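Local coordinates for sugar ABC transporter (Sugar-binding protein) (Bacillus halodurans, PDB 4YO7), which binds myo-inositol between two domains and probably serves as the solute-binding protein of a sugar ABC transporter, at residues 156-161 with 231-236; 171-176 with 200-205. One frame throughout, in Å; residues are numbered along the deposited sequence.

Interaction 1. Residues 156-161 with 231-236; sequences LQMEEV and AVVANN. With INS (1,2,3,4,5,6-hexahydroxy-cyclohexane), chain F.
Gln157 reaches from helix 150-164 to the end of strand 231-234 and donates an N-H of NE2 to the backbone oxygen of Ala234. The bond from Gln157 NE2 to Ala234 O is 2.9 Å long and nearly straight, at 171°. The acceptor lies close to the amide plane of Gln157, while the donor is tilted from the carbonyl plane of Ala234. The chain gets there fully stretched, with CG opposite the backbone N (chi1 180°). On the way it slides past Val233, whose CG1 touches Gln157 OE1 at 3.3 Å.

Toward the start of the strand the contact is apolar. Val233 CG2 meets the selenium of selenomethionine Met158, SE, at 3.9 Å, the two side chains crossing at about a right angle. Further along, Val161 CG1 packs on Ala231 CB at 3.8 Å. The helix runs antiparallel to the strand, and Ile171 of the neighbouring strand touches Met158, Ala231 and Val233.

Water 1 donates to Gln157 OE1 at 2.8 Å and accepts from Asn235 ND2. Both ends of the Gln157 amide are therefore engaged, which fixes its flip. A leucine here would probably cost Ala234 O its amide donor and water 1 its acceptor on the helix side. Asn235 is held in turn by Gly176 N and Thr187.

Next in the chain, Asn236 ND2 donates to O3 of the myo-inositol at 2.9 Å, with an angle of 173°. Its OD1 caps the following helix at Met239 N, and its ND2 also reaches Phe210 O. The Gln157 amide thus ties the helix to the strand end two residues before the ligand-binding Asn236. There, with both ends of the amide engaged, the way round it sits is fixed and an N-H is turned to the ligand.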
loop_
_atom_site.group_PDB
_atom_site.type_symbol
_atom_site.label_atom_id
_atom_site.label_comp_id
_atom_site.label_asym_id
_atom_site.label_seq_id
_atom_site.Cartn_x
_atom_site.Cartn_y
_atom_site.Cartn_z
ATOM N N LEU A 156 -11.797 -2.831 -7.882
ATOM C CA LEU A 156 -12.868 -2.113 -7.176
ATOM C C LEU A 156 -12.903 -0.662 -7.606
ATOM O O LEU A 156 -13.968 -0.115 -7.880
ATOM C CB LEU A 156 -12.679 -2.203 -5.662
ATOM C CG LEU A 156 -12.997 -3.537 -4.989
ATOM C CD1 LEU A 156 -12.474 -3.515 -3.545
ATOM C CD2 LEU A 156 -14.508 -3.863 -5.006
ATOM N N GLN A 157 -11.718 -0.054 -7.660
ATOM C CA GLN A 157 -11.558 1.339 -8.029
ATOM C C GLN A 157 -12.117 1.608 -9.417
ATOM O O GLN A 157 -12.902 2.528 -9.624
ATOM C CB GLN A 157 -10.063 1.711 -7.981
ATOM C CG GLN A 157 -9.760 3.117 -8.346
ATOM C CD GLN A 157 -8.270 3.349 -8.487
ATOM O OE1 GLN A 157 -7.546 2.519 -9.071
ATOM N NE2 GLN A 157 -7.790 4.467 -7.959
HETATM N N MSE A 158 -11.687 0.804 -10.386
HETATM C CA MSE A 158 -12.035 1.077 -11.766
HETATM C C MSE A 158 -13.449 0.625 -12.099
HETATM O O MSE A 158 -14.093 1.204 -12.969
HETATM C CB MSE A 158 -11.021 0.413 -12.705
HETATM C CG MSE A 158 -11.116 0.841 -14.130
HETATM SE SE MSE A 158 -10.735 2.742 -14.421
HETATM C CE MSE A 158 -12.208 3.185 -15.587
ATOM N N GLU A 159 -13.963 -0.378 -11.401
ATOM C CA GLU A 159 -15.380 -0.697 -11.548
ATOM C C GLU A 159 -16.251 0.527 -11.247
ATOM O O GLU A 159 -17.212 0.818 -11.959
ATOM C CB GLU A 159 -15.778 -1.834 -10.617
ATOM C CG GLU A 159 -15.472 -3.229 -11.085
ATOM C CD GLU A 159 -15.715 -4.235 -9.967
ATOM O OE1 GLU A 159 -16.455 -3.888 -9.010
ATOM O OE2 GLU A 159 -15.161 -5.355 -10.037
ATOM N N GLU A 160 -15.917 1.243 -10.183
ATOM C CA GLU A 160 -16.746 2.367 -9.768
ATOM C C GLU A 160 -16.546 3.532 -10.737
ATOM O O GLU A 160 -17.513 4.197 -11.131
ATOM C CB GLU A 160 -16.419 2.769 -8.325
ATOM C CG GLU A 160 -17.269 3.907 -7.789
ATOM C CD GLU A 160 -18.751 3.591 -7.698
ATOM O OE1 GLU A 160 -19.155 2.403 -7.750
ATOM O OE2 GLU A 160 -19.533 4.559 -7.593
ATOM N N VAL A 161 -15.307 3.768 -11.166
ATOM C CA VAL A 161 -15.058 4.843 -12.129
ATOM C C VAL A 161 -15.827 4.570 -13.421
ATOM O O VAL A 161 -16.429 5.475 -14.002
ATOM C CB VAL A 161 -13.528 5.017 -12.421
ATOM C CG1 VAL A 161 -13.295 5.969 -13.571
ATOM C CG2 VAL A 161 -12.806 5.501 -11.185
ATOM N N ALA A 231 -11.114 10.778 -16.751
ATOM C CA ALA A 231 -10.828 10.267 -15.404
ATOM C C ALA A 231 -9.345 10.081 -15.213
ATOM O O ALA A 231 -8.642 9.632 -16.124
ATOM C CB ALA A 231 -11.536 8.956 -15.157
ATOM N N VAL A 232 -8.893 10.437 -14.014
ATOM C CA VAL A 232 -7.527 10.215 -13.583
ATOM C C VAL A 232 -7.611 9.161 -12.498
ATOM O O VAL A 232 -8.275 9.367 -11.488
ATOM C CB VAL A 232 -6.866 11.499 -13.065
ATOM C CG1 VAL A 232 -5.482 11.188 -12.456
ATOM C CG2 VAL A 232 -6.759 12.504 -14.196
ATOM N N VAL A 233 -6.969 8.026 -12.731
ATOM C CA VAL A 233 -7.095 6.872 -11.864
ATOM C C VAL A 233 -5.699 6.534 -11.353
ATOM O O VAL A 233 -4.821 6.145 -12.125
ATOM C CB VAL A 233 -7.747 5.684 -12.616
ATOM C CG1 VAL A 233 -7.927 4.523 -11.696
ATOM C CG2 VAL A 233 -9.097 6.110 -13.171
ATOM N N ALA A 234 -5.501 6.719 -10.055
ATOM C CA ALA A 234 -4.167 6.639 -9.461
ATOM C C ALA A 234 -4.017 5.428 -8.576
ATOM O O ALA A 234 -4.929 5.073 -7.835
ATOM C CB ALA A 234 -3.880 7.895 -8.662
ATOM N N ASN A 235 -2.848 4.801 -8.635
ATOM C CA ASN A 235 -2.550 3.658 -7.790
ATOM C C ASN A 235 -2.585 3.973 -6.271
ATOM O O ASN A 235 -2.609 3.028 -5.458
ATOM C CB ASN A 235 -1.155 3.087 -8.096
ATOM C CG ASN A 235 -1.030 2.290 -9.405
ATOM O OD1 ASN A 235 0.102 1.873 -9.742
ATOM N ND2 ASN A 235 -2.119 2.059 -10.137
ATOM N N ASN A 236 -2.456 5.245 -5.859
ATOM C CA ASN A 236 -2.722 5.573 -4.463
ATOM C C ASN A 236 -3.278 6.966 -4.279
ATOM O O ASN A 236 -3.331 7.774 -5.209
ATOM C CB ASN A 236 -1.463 5.378 -3.577
ATOM C CG ASN A 236 -0.457 6.531 -3.634
ATOM O OD1 ASN A 236 -0.428 7.341 -4.559
ATOM N ND2 ASN A 236 0.417 6.571 -2.617
HETATM C C1 INS F . 2.996 2.095 -0.271
HETATM C C2 INS F . 2.183 3.372 -0.086
HETATM C C3 INS F . 0.855 3.223 -0.828
HETATM C C4 INS F . 0.055 2.026 -0.304
HETATM C C5 INS F . 0.905 0.746 -0.451
HETATM C C6 INS F . 2.227 0.908 0.284
HETATM O O1 INS F . 4.260 2.187 0.441
HETATM O O2 INS F . 1.938 3.533 1.309
HETATM O O3 INS F . 0.124 4.468 -0.624
HETATM O O4 INS F . -1.130 1.850 -1.095
HETATM O O5 INS F . 0.185 -0.343 0.153
HETATM O O6 INS F . 3.029 -0.314 0.049
HETATM O O HOH W 1 -4.867 2.671 -9.988
#

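Interaction 2. Residues 171-176 with 200-205; sequences IAIMDG and LEVVLQ. With NA (sodium ion), chain G.
Strands 171-175 and 200-205 run parallel, their axes 4.6 Å apart, and a beta bulge shifts the register by one residue between Ile171 and Ala172. Ile171 uses both its backbone polar atoms: its N donates to Glu201 O at 2.8 Å, and its O accepts from Val203 N. After the bulge, Ile173 N bonds to Leu204 O at 3.0 Å.

On one face of the sheet, Ile173 CD1 meets Val202 CG2 at 3.8 Å, the side chains crossing at about a right angle. Ile173 points its CG1 branch away from the carbonyl carbon (chi1 -67°), and an extended chi2 carries CD1 to the valine. Ile171 CD1 comes to Leu200 CD2 more loosely. Helix 181-195 covers this face, with Ile194 on Ile171 and Val202. On the other face, Ala172 CB lies 3.9 Å from Leu204 CB, and Trp222 of helix 212-224 touches both residues.

Near the end of strand 171-175, Gln205 NE2 donates to Asp175 OD2 at 2.9 Å. It approaches on the syn side of the carboxylate, somewhat out of its plane, and the two flat groups are turned 60° apart. The other carboxylate oxygen, OD1, is bound by Thr187 and Gln183. Gln205 OE1 accepts from Lys191, so helix 181-195 holds both side chains.

At the start of strand 200-207, Leu200 O binds the sodium ion at 2.4 Å. Three waters and the carbonyl oxygens of Ile194 and His197 complete the site, which ties the end of the helix to the strand. Strand 169-175, helix 181-195 and strand 200-207 make a beta-alpha-beta crossover, the unit from which the alpha/beta domains of periplasmic binding proteins are built.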
loop_
_atom_site.group_PDB
_atom_site.type_symbol
_atom_site.label_atom_id
_atom_site.label_comp_id
_atom_site.label_asym_id
_atom_site.label_seq_id
_atom_site.Cartn_x
_atom_site.Cartn_y
_atom_site.Cartn_z
ATOM N N ILE A 171 -9.155 7.475 -20.100
ATOM C CA ILE A 171 -8.616 7.243 -18.769
ATOM C C ILE A 171 -7.127 7.560 -18.759
ATOM O O ILE A 171 -6.404 7.135 -19.657
ATOM C CB ILE A 171 -8.843 5.788 -18.337
ATOM C CG1 ILE A 171 -10.305 5.373 -18.563
ATOM C CG2 ILE A 171 -8.433 5.606 -16.888
ATOM C CD1 ILE A 171 -11.304 6.228 -17.820
ATOM N N ALA A 172 -6.673 8.305 -17.746
ATOM C CA ALA A 172 -5.253 8.518 -17.477
ATOM C C ALA A 172 -4.914 7.772 -16.190
ATOM O O ALA A 172 -5.529 8.022 -15.153
ATOM C CB ALA A 172 -4.954 10.009 -17.339
ATOM N N ILE A 173 -3.981 6.826 -16.277
ATOM C CA ILE A 173 -3.586 6.011 -15.134
ATOM C C ILE A 173 -2.262 6.493 -14.568
ATOM O O ILE A 173 -1.275 6.590 -15.306
ATOM C CB ILE A 173 -3.450 4.513 -15.516
ATOM C CG1 ILE A 173 -4.823 3.936 -15.878
ATOM C CG2 ILE A 173 -2.848 3.703 -14.362
ATOM C CD1 ILE A 173 -4.780 2.506 -16.379
HETATM N N MSE A 174 -2.245 6.798 -13.269
HETATM C CA MSE A 174 -1.002 7.108 -12.551
HETATM C C MSE A 174 -0.486 5.864 -11.853
HETATM O O MSE A 174 -1.031 5.414 -10.847
HETATM C CB MSE A 174 -1.191 8.238 -11.532
HETATM C CG MSE A 174 -1.590 9.517 -12.179
HETATM SE SE MSE A 174 -1.536 10.962 -10.846
HETATM C CE MSE A 174 -1.487 12.449 -12.097
ATOM N N ASP A 175 0.570 5.308 -12.430
ATOM C CA ASP A 175 1.337 4.236 -11.800
ATOM C C ASP A 175 2.052 4.726 -10.561
ATOM O O ASP A 175 2.589 5.856 -10.507
ATOM C CB ASP A 175 2.402 3.639 -12.752
ATOM C CG ASP A 175 1.860 2.613 -13.724
ATOM O OD1 ASP A 175 1.047 1.720 -13.347
ATOM O OD2 ASP A 175 2.313 2.662 -14.898
ATOM N N GLY A 176 2.078 3.871 -9.554
ATOM C CA GLY A 176 2.915 4.098 -8.400
ATOM C C GLY A 176 4.375 3.744 -8.679
ATOM O O GLY A 176 4.848 3.803 -9.839
ATOM N N LEU A 200 -14.230 2.651 -22.966
ATOM C CA LEU A 200 -13.155 3.021 -22.042
ATOM C C LEU A 200 -11.807 2.752 -22.698
ATOM O O LEU A 200 -11.567 1.672 -23.241
ATOM C CB LEU A 200 -13.264 2.249 -20.726
ATOM C CG LEU A 200 -14.507 2.477 -19.870
ATOM C CD1 LEU A 200 -14.499 1.573 -18.639
ATOM C CD2 LEU A 200 -14.577 3.928 -19.446
ATOM N N GLU A 201 -10.940 3.750 -22.656
ATOM C CA GLU A 201 -9.636 3.645 -23.284
ATOM C C GLU A 201 -8.581 4.342 -22.431
ATOM O O GLU A 201 -8.786 5.461 -21.970
ATOM C CB GLU A 201 -9.680 4.269 -24.690
ATOM C CG GLU A 201 -8.468 3.955 -25.550
ATOM C CD GLU A 201 -8.533 4.623 -26.916
ATOM O OE1 GLU A 201 -9.563 5.263 -27.218
ATOM O OE2 GLU A 201 -7.553 4.508 -27.682
ATOM N N VAL A 202 -7.446 3.679 -22.248
ATOM C CA VAL A 202 -6.298 4.301 -21.592
ATOM C C VAL A 202 -5.611 5.211 -22.599
ATOM O O VAL A 202 -5.104 4.744 -23.630
ATOM C CB VAL A 202 -5.309 3.253 -21.047
ATOM C CG1 VAL A 202 -4.072 3.935 -20.421
ATOM C CG2 VAL A 202 -5.999 2.337 -20.019
ATOM N N VAL A 203 -5.617 6.513 -22.326
ATOM C CA VAL A 203 -4.988 7.472 -23.230
ATOM C C VAL A 203 -3.640 7.984 -22.712
ATOM O O VAL A 203 -2.830 8.468 -23.497
ATOM C CB VAL A 203 -5.897 8.700 -23.517
ATOM C CG1 VAL A 203 -7.169 8.247 -24.239
ATOM C CG2 VAL A 203 -6.237 9.476 -22.244
ATOM N N LEU A 204 -3.410 7.863 -21.407
ATOM C CA LEU A 204 -2.167 8.305 -20.781
ATOM C C LEU A 204 -1.853 7.333 -19.665
ATOM O O LEU A 204 -2.758 6.872 -18.965
ATOM C CB LEU A 204 -2.285 9.719 -20.219
ATOM C CG LEU A 204 -2.444 10.841 -21.236
ATOM C CD1 LEU A 204 -2.964 12.090 -20.553
ATOM C CD2 LEU A 204 -1.145 11.135 -21.965
ATOM N N GLN A 205 -0.572 7.021 -19.505
ATOM C CA GLN A 205 -0.132 6.186 -18.398
ATOM C C GLN A 205 1.281 6.600 -18.050
ATOM O O GLN A 205 2.168 6.566 -18.898
ATOM C CB GLN A 205 -0.167 4.705 -18.752
ATOM C CG GLN A 205 0.188 3.831 -17.574
ATOM C CD GLN A 205 0.159 2.353 -17.898
ATOM O OE1 GLN A 205 -0.348 1.930 -18.948
ATOM N NE2 GLN A 205 0.718 1.550 -16.999
HETATM NA NA NA G . -11.802 -0.676 -23.448
HETATM O O HOH W 2 -11.669 -0.033 -25.849
HETATM O O HOH W 3 -12.491 -2.715 -24.497
HETATM O O HOH W 4 -9.487 -1.030 -23.697
#

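Interactions 1 and 2 lie about 10 Å apart, centre to centre, in the same alpha/beta domain. Both reach its four-stranded parallel sheet, in the order 200-207, 169-175, 231-234, 257-259. Along the chain, interaction 2 is nested inside the loop that interaction 1 closes, and helix 150-164 is followed in the chain by strand 169-175. The two contacts touch: Val233 N and Ala172 O are 2.8 Å apart, a probable hydrogen bond between neighbouring strands. The Asn235 side chain also joins them. The strands thus share one sheet, with myo-inositol beyond the end of 231-234 and sodium at the start of 200-207, the far side of the domain.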